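Local structure of glutathione S-transferase family protein (Populus trichocarpa, 5F06) at residues P113-F116 with Q117-A121. The protein probably catalyses the conjugation of glutathione to electrophilic substrates, as a dimeric, detoxifying glutathione transferase of the plant Phi class. Numbering follows the deposited sequence. Where two conformers were deposited one is given.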
loop_
_atom_site.group_PDB
_atom_site.type_symbol
_atom_site.label_atom_id
_atom_site.label_comp_id
_atom_site.label_asym_id
_atom_site.label_seq_id
_atom_site.Cartn_x
_atom_site.Cartn_y
_atom_site.Cartn_z
ATOM N N PRO A 113 1.695 5.447 -13.645
ATOM C CA PRO A 113 1.126 5.716 -14.972
ATOM C C PRO A 113 2.104 6.416 -15.916
ATOM O O PRO A 113 2.043 6.209 -17.128
ATOM C CB PRO A 113 -0.073 6.626 -14.670
ATOM C CG PRO A 113 -0.363 6.438 -13.231
ATOM C CD PRO A 113 0.955 6.154 -12.587
ATOM N N ILE A 114 2.989 7.241 -15.370
ATOM C CA ILE A 114 3.982 7.925 -16.191
ATOM C C ILE A 114 4.872 6.892 -16.874
ATOM O O ILE A 114 5.061 6.921 -18.091
ATOM C CB ILE A 114 4.852 8.887 -15.347
ATOM C CG1 ILE A 114 3.971 9.954 -14.694
ATOM C CG2 ILE A 114 5.930 9.526 -16.208
ATOM C CD1 ILE A 114 4.700 10.841 -13.686
ATOM N N VAL A 115 5.400 5.967 -16.081
ATOM C CA VAL A 115 6.323 4.965 -16.589
ATOM C C VAL A 115 5.595 3.998 -17.516
ATOM O O VAL A 115 6.159 3.542 -18.513
ATOM C CB VAL A 115 6.999 4.198 -15.431
ATOM C CG1 VAL A 115 7.788 2.998 -15.938
ATOM C CG2 VAL A 115 7.913 5.138 -14.655
ATOM N N PHE A 116 4.343 3.691 -17.185
ATOM C CA PHE A 116 3.540 2.803 -18.014
ATOM C C PHE A 116 3.407 3.374 -19.420
ATOM O O PHE A 116 3.614 2.676 -20.411
ATOM C CB PHE A 116 2.151 2.589 -17.412
ATOM C CG PHE A 116 1.270 1.696 -18.241
ATOM C CD1 PHE A 116 1.264 0.326 -18.038
ATOM C CD2 PHE A 116 0.457 2.227 -19.231
ATOM C CE1 PHE A 116 0.457 -0.498 -18.804
ATOM C CE2 PHE A 116 -0.348 1.410 -19.998
ATOM C CZ PHE A 116 -0.350 0.046 -19.786
ATOM N N GLN A 117 3.056 4.649 -19.500
ATOM C CA GLN A 117 2.840 5.293 -20.790
ATOM C C GLN A 117 4.122 5.334 -21.628
ATOM O O GLN A 117 4.095 5.066 -22.832
ATOM C CB GLN A 117 2.286 6.706 -20.587
ATOM C CG GLN A 117 0.821 6.740 -20.153
ATOM C CD GLN A 117 -0.099 6.029 -21.129
ATOM O OE1 GLN A 117 0.090 6.102 -22.344
ATOM N NE2 GLN A 117 -1.099 5.327 -20.599
ATOM N N PHE A 118 5.245 5.652 -20.994
ATOM C CA PHE A 118 6.516 5.720 -21.700
ATOM C C PHE A 118 7.088 4.348 -22.083
ATOM O O PHE A 118 7.602 4.178 -23.187
ATOM C CB PHE A 118 7.554 6.469 -20.852
ATOM C CG PHE A 118 7.420 7.969 -20.898
ATOM C CD1 PHE A 118 7.639 8.664 -22.075
ATOM C CD2 PHE A 118 7.102 8.684 -19.755
ATOM C CE1 PHE A 118 7.526 10.046 -22.116
ATOM C CE2 PHE A 118 6.986 10.061 -19.789
ATOM C CZ PHE A 118 7.204 10.743 -20.969
ATOM N N MET A 119 6.992 3.386 -21.169
ATOM C CA MET A 119 7.717 2.123 -21.295
ATOM C C MET A 119 6.839 0.939 -21.698
ATOM O O MET A 119 7.289 0.051 -22.419
ATOM C CB MET A 119 8.422 1.794 -19.974
ATOM C CG MET A 119 9.362 2.884 -19.475
ATOM S SD MET A 119 10.617 3.331 -20.692
ATOM C CE MET A 119 11.669 4.399 -19.708
ATOM N N VAL A 120 5.596 0.917 -21.224
ATOM C CA VAL A 120 4.724 -0.241 -21.432
ATOM C C VAL A 120 3.751 -0.050 -22.599
ATOM O O VAL A 120 3.519 -0.984 -23.364
ATOM C CB VAL A 120 3.911 -0.569 -20.161
ATOM C CG1 VAL A 120 3.143 -1.873 -20.345
ATOM C CG2 VAL A 120 4.831 -0.681 -18.956
ATOM N N ALA A 121 3.184 1.144 -22.741
ATOM C CA ALA A 121 2.173 1.383 -23.770
ATOM C C ALA A 121 2.684 1.044 -25.178
ATOM O O ALA A 121 1.961 0.425 -25.962
ATOM C CB ALA A 121 1.680 2.828 -23.713
#
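Phe116 and Val120, one turn apart near the end of helix 90-120, illustrate how a side chain can pack along a helix where the backbone bonding changes. Phe116 turns CG away from its own N (chi1 179°), which carries the ring alongside the next turn, where Val120 CB lies over one face, 3.9 Å from the ring centroid, in a CH-pi contact. Val120 CG1 reaches Phe116 CE1 at 3.4 Å. The Gln117 chain, bent at chi2, brings NE2 to the ring edge, 3.7 Å from Phe116 CD2, while OE1 is held by the backbone N of Asp129. At 117-120 the backbone widens into a pi-type turn, and Ala121 N lies over the same ring face as Val120 CB. Phe116 O accepts from Val120 N and from Ala121 N, both at 2.8 Å, the Ala121 bond being the straighter (152° against 140° at the hydrogen). Replacing Phe116 with an alanine would probably leave Val120 CB without its aromatic face and Gln117 NE2 without its edge. Bound glutathione is about 7 Å from the Val120 side chain, too far for contact. The i+4 and i+5 amides thus share Phe116 O, one carbonyl satisfying both as alpha bonding gives way to pi-type.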